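PDB 5NNP: N-terminal acetyltransferase-like protein from Chaetomium thermophilum, which probably serves as the TPR-repeat auxiliary subunit of an N-terminal acetyltransferase of the NatA type, holding its partner chain within a helical scaffold. Local coordinates for residues 147-158 and 532-541. Residues are numbered along the deposited sequence; the frame is centred on the assembly and turned at random.
Sequences QNWTALAIAYHL and LRKGQIRAYV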
loop_
_atom_site.group_PDB
_atom_site.type_symbol
_atom_site.label_atom_id
_atom_site.label_comp_id
_atom_site.label_asym_id
_atom_site.label_seq_id
_atom_site.Cartn_x
_atom_site.Cartn_y
_atom_site.Cartn_z
ATOM N N GLN A 147 8.301 -20.012 18.163
ATOM C CA GLN A 147 8.467 -19.311 16.877
ATOM C C GLN A 147 8.817 -20.234 15.742
ATOM O O GLN A 147 8.339 -20.072 14.626
ATOM C CB GLN A 147 9.573 -18.274 16.936
ATOM C CG GLN A 147 9.359 -17.123 17.847
ATOM C CD GLN A 147 10.585 -16.243 17.879
ATOM O OE1 GLN A 147 11.407 -16.278 16.960
ATOM N NE2 GLN A 147 10.730 -15.465 18.947
ATOM N N ASN A 148 9.697 -21.182 16.016
ATOM C CA ASN A 148 10.153 -22.087 14.973
ATOM C C ASN A 148 9.073 -23.036 14.493
ATOM O O ASN A 148 9.162 -23.500 13.368
ATOM C CB ASN A 148 11.362 -22.883 15.450
ATOM C CG ASN A 148 12.552 -21.996 15.729
ATOM O OD1 ASN A 148 12.741 -20.986 15.060
ATOM N ND2 ASN A 148 13.355 -22.362 16.724
ATOM N N TRP A 149 8.058 -23.322 15.317
ATOM C CA TRP A 149 6.940 -24.166 14.858
ATOM C C TRP A 149 6.042 -23.356 13.939
ATOM O O TRP A 149 5.696 -23.792 12.829
ATOM C CB TRP A 149 6.127 -24.729 16.018
ATOM C CG TRP A 149 6.884 -25.731 16.816
ATOM C CD1 TRP A 149 7.749 -25.470 17.835
ATOM C CD2 TRP A 149 6.846 -27.164 16.678
ATOM N NE1 TRP A 149 8.262 -26.636 18.328
ATOM C CE2 TRP A 149 7.729 -27.694 17.637
ATOM C CE3 TRP A 149 6.161 -28.051 15.826
ATOM C CZ2 TRP A 149 7.952 -29.071 17.774
ATOM C CZ3 TRP A 149 6.383 -29.413 15.958
ATOM C CH2 TRP A 149 7.272 -29.909 16.928
ATOM N N THR A 150 5.675 -22.172 14.418
ATOM C CA THR A 150 4.855 -21.230 13.656
ATOM C C THR A 150 5.465 -20.893 12.293
ATOM O O THR A 150 4.769 -20.898 11.283
ATOM C CB THR A 150 4.654 -19.945 14.446
ATOM O OG1 THR A 150 4.053 -20.280 15.690
ATOM C CG2 THR A 150 3.762 -18.949 13.680
ATOM N N ALA A 151 6.770 -20.622 12.283
ATOM C CA ALA A 151 7.509 -20.353 11.054
ATOM C C ALA A 151 7.402 -21.492 10.037
ATOM O O ALA A 151 7.184 -21.238 8.855
ATOM C CB ALA A 151 8.969 -20.076 11.374
ATOM N N LEU A 152 7.551 -22.742 10.495
ATOM C CA LEU A 152 7.426 -23.886 9.595
ATOM C C LEU A 152 5.988 -24.015 9.107
ATOM O O LEU A 152 5.766 -24.357 7.951
ATOM C CB LEU A 152 7.879 -25.200 10.251
ATOM C CG LEU A 152 7.608 -26.460 9.388
ATOM C CD1 LEU A 152 8.362 -26.446 8.038
ATOM C CD2 LEU A 152 7.849 -27.763 10.130
ATOM N N ALA A 153 5.015 -23.727 9.969
ATOM C CA ALA A 153 3.620 -23.660 9.532
ATOM C C ALA A 153 3.399 -22.568 8.460
ATOM O O ALA A 153 2.720 -22.799 7.454
ATOM C CB ALA A 153 2.719 -23.427 10.708
ATOM N N ILE A 154 3.999 -21.393 8.666
ATOM C CA ILE A 154 3.900 -20.313 7.685
ATOM C C ILE A 154 4.504 -20.715 6.329
ATOM O O ILE A 154 3.902 -20.464 5.278
ATOM C CB ILE A 154 4.585 -19.029 8.193
ATOM C CG1 ILE A 154 3.776 -18.411 9.334
ATOM C CG2 ILE A 154 4.748 -18.025 7.081
ATOM C CD1 ILE A 154 4.609 -17.607 10.292
ATOM N N ALA A 155 5.674 -21.354 6.351
ATOM C CA ALA A 155 6.335 -21.769 5.113
ATOM C C ALA A 155 5.460 -22.738 4.335
ATOM O O ALA A 155 5.327 -22.628 3.107
ATOM C CB ALA A 155 7.665 -22.399 5.402
ATOM N N TYR A 156 4.868 -23.692 5.052
ATOM C CA TYR A 156 3.960 -24.648 4.424
ATOM C C TYR A 156 2.744 -23.934 3.839
ATOM O O TYR A 156 2.341 -24.191 2.707
ATOM C CB TYR A 156 3.497 -25.696 5.431
ATOM C CG TYR A 156 4.420 -26.871 5.605
ATOM C CD1 TYR A 156 4.994 -27.503 4.511
ATOM C CD2 TYR A 156 4.694 -27.372 6.867
ATOM C CE1 TYR A 156 5.833 -28.608 4.685
ATOM C CE2 TYR A 156 5.523 -28.444 7.047
ATOM C CZ TYR A 156 6.090 -29.062 5.965
ATOM O OH TYR A 156 6.918 -30.131 6.192
ATOM N N HIS A 157 2.171 -23.042 4.641
ATOM C CA HIS A 157 1.010 -22.234 4.276
ATOM C C HIS A 157 1.233 -21.423 2.999
ATOM O O HIS A 157 0.414 -21.460 2.074
ATOM C CB HIS A 157 0.666 -21.302 5.437
ATOM C CG HIS A 157 -0.631 -20.580 5.265
ATOM N ND1 HIS A 157 -0.982 -19.498 6.042
ATOM C CD2 HIS A 157 -1.652 -20.774 4.401
ATOM C CE1 HIS A 157 -2.171 -19.057 5.663
ATOM N NE2 HIS A 157 -2.599 -19.810 4.670
ATOM N N LEU A 158 2.348 -20.700 2.946
ATOM C CA LEU A 158 2.645 -19.869 1.788
ATOM C C LEU A 158 2.984 -20.739 0.584
ATOM O O LEU A 158 2.857 -20.287 -0.557
ATOM C CB LEU A 158 3.792 -18.904 2.087
ATOM C CG LEU A 158 3.518 -17.824 3.146
ATOM C CD1 LEU A 158 4.738 -16.908 3.321
ATOM C CD2 LEU A 158 2.268 -17.018 2.784
ATOM N N LEU A 532 7.805 -13.068 13.490
ATOM C CA LEU A 532 7.856 -14.281 14.308
ATOM C C LEU A 532 8.060 -13.898 15.782
ATOM O O LEU A 532 7.595 -14.595 16.673
ATOM C CB LEU A 532 8.956 -15.238 13.831
ATOM C CG LEU A 532 8.793 -15.871 12.442
ATOM C CD1 LEU A 532 10.008 -16.683 12.056
ATOM C CD2 LEU A 532 7.547 -16.746 12.341
ATOM N N ARG A 533 8.734 -12.778 16.033
ATOM C CA ARG A 533 8.955 -12.325 17.399
ATOM C C ARG A 533 7.678 -11.704 17.971
ATOM O O ARG A 533 7.342 -11.937 19.131
ATOM C CB ARG A 533 10.119 -11.325 17.464
ATOM C CG ARG A 533 11.500 -11.968 17.588
ATOM C CD ARG A 533 12.494 -11.453 16.543
ATOM N NE ARG A 533 12.977 -10.103 16.827
ATOM C CZ ARG A 533 13.641 -9.347 15.951
ATOM N NH1 ARG A 533 13.898 -9.816 14.730
ATOM N NH2 ARG A 533 14.037 -8.117 16.290
ATOM N N LYS A 534 6.964 -10.930 17.160
ATOM C CA LYS A 534 5.683 -10.353 17.567
ATOM C C LYS A 534 4.552 -11.383 17.669
ATOM O O LYS A 534 3.598 -11.179 18.407
ATOM C CB LYS A 534 5.247 -9.257 16.588
ATOM C CG LYS A 534 6.313 -8.223 16.235
ATOM C CD LYS A 534 6.916 -7.531 17.456
ATOM C CE LYS A 534 5.888 -6.721 18.225
ATOM N NZ LYS A 534 6.489 -6.046 19.417
ATOM N N GLY A 535 4.636 -12.472 16.909
ATOM C CA GLY A 535 3.573 -13.467 16.886
ATOM C C GLY A 535 2.319 -13.076 16.112
ATOM O O GLY A 535 1.388 -13.858 16.018
ATOM N N GLN A 536 2.291 -11.867 15.559
ATOM C CA GLN A 536 1.137 -11.366 14.826
ATOM C C GLN A 536 1.101 -11.908 13.401
ATOM O O GLN A 536 1.381 -11.196 12.445
ATOM C CB GLN A 536 1.161 -9.846 14.801
ATOM C CG GLN A 536 1.109 -9.209 16.179
ATOM C CD GLN A 536 -0.307 -9.093 16.752
ATOM O OE1 GLN A 536 -1.278 -9.608 16.192
ATOM N NE2 GLN A 536 -0.421 -8.390 17.868
ATOM N N ILE A 537 0.713 -13.167 13.272
ATOM C CA ILE A 537 0.975 -13.929 12.077
ATOM C C ILE A 537 0.067 -13.626 10.888
ATOM O O ILE A 537 0.534 -13.583 9.757
ATOM C CB ILE A 537 0.899 -15.431 12.393
ATOM C CG1 ILE A 537 1.705 -15.715 13.668
ATOM C CG2 ILE A 537 1.405 -16.229 11.217
ATOM C CD1 ILE A 537 3.160 -15.312 13.570
ATOM N N ARG A 538 -1.225 -13.460 11.129
ATOM C CA ARG A 538 -2.133 -13.102 10.048
ATOM C C ARG A 538 -1.703 -11.794 9.342
ATOM O O ARG A 538 -1.775 -11.700 8.116
ATOM C CB ARG A 538 -3.567 -13.000 10.579
ATOM C CG ARG A 538 -4.168 -14.344 10.978
ATOM C CD ARG A 538 -5.429 -14.166 11.802
ATOM N NE ARG A 538 -5.160 -13.373 12.995
ATOM C CZ ARG A 538 -5.917 -12.365 13.405
ATOM N NH1 ARG A 538 -7.003 -12.050 12.727
ATOM N NH2 ARG A 538 -5.596 -11.686 14.501
ATOM N N ALA A 539 -1.217 -10.808 10.094
ATOM C CA ALA A 539 -0.794 -9.562 9.466
ATOM C C ALA A 539 0.396 -9.828 8.567
ATOM O O ALA A 539 0.469 -9.302 7.448
ATOM C CB ALA A 539 -0.459 -8.476 10.510
ATOM N N TYR A 540 1.326 -10.644 9.058
ATOM C CA TYR A 540 2.487 -11.006 8.258
ATOM C C TYR A 540 2.069 -11.625 6.909
ATOM O O TYR A 540 2.585 -11.239 5.852
ATOM C CB TYR A 540 3.400 -11.976 9.010
ATOM C CG TYR A 540 4.505 -12.512 8.132
ATOM C CD1 TYR A 540 5.662 -11.778 7.915
ATOM C CD2 TYR A 540 4.378 -13.743 7.494
ATOM C CE1 TYR A 540 6.665 -12.261 7.107
ATOM C CE2 TYR A 540 5.369 -14.230 6.680
ATOM C CZ TYR A 540 6.518 -13.487 6.482
ATOM O OH TYR A 540 7.517 -13.971 5.655
ATOM N N VAL A 541 1.137 -12.575 6.949
ATOM C CA VAL A 541 0.714 -13.244 5.735
ATOM C C VAL A 541 -0.056 -12.273 4.845
ATOM O O VAL A 541 -0.010 -12.401 3.630
ATOM C CB VAL A 541 -0.153 -14.493 6.014
ATOM C CG1 VAL A 541 -0.722 -15.024 4.703
ATOM C CG2 VAL A 541 0.660 -15.573 6.691
#
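Ile154 packs between Leu532 and Ile537, joining helix 146-159 of this TPR-type helical-repeat scaffold to helices 527-534 and 537-547, on either side of a short turn far along the chain. Its CD1 lies 3.7 Å from Leu532 CD2 and 3.6 Å from Ile537 CG2. With CG1 beside the backbone N (chi1 -70°), CD1 is sent toward Leu532 and Ile537, and CG2, anti to that N, is left to meet Tyr540 CE2 at 3.9 Å. One turn earlier, Thr150 CG2 and Ile537 CD1 meet tip to tip, while Ala151 CB lies against both methyls of Leu532, 3.6 Å from CD1. At the start of the contact the extended Gln147 side chain crosses Leu532, its CG 3.3 Å from Leu532 O, and its NE2 comes near CG of the poorly ordered Arg533. An alanine in place of Gln147 would probably leave Leu532 O without the CG and amide that cover it. At the far end the side chains of Leu158 and Val541 slide past each other, Leu158 CD2 4.1 Å from Val541 CG1. The contact is mainly apolar, with no hydrogen bond between the segments; the axes of 147-158 and 537-541 come within 11.8 Å, with a signed crossing angle of -34°. Further out, Tyr193 of helix 185-200 packs on Ile154 and hydrogen-bonds His157 ND1, while Glu200 takes His157 NE2, fixing the imidazole at both nitrogens. Helping to hold the phenol ring, Tyr540 OH is hydrogen-bonded to His528 ND1.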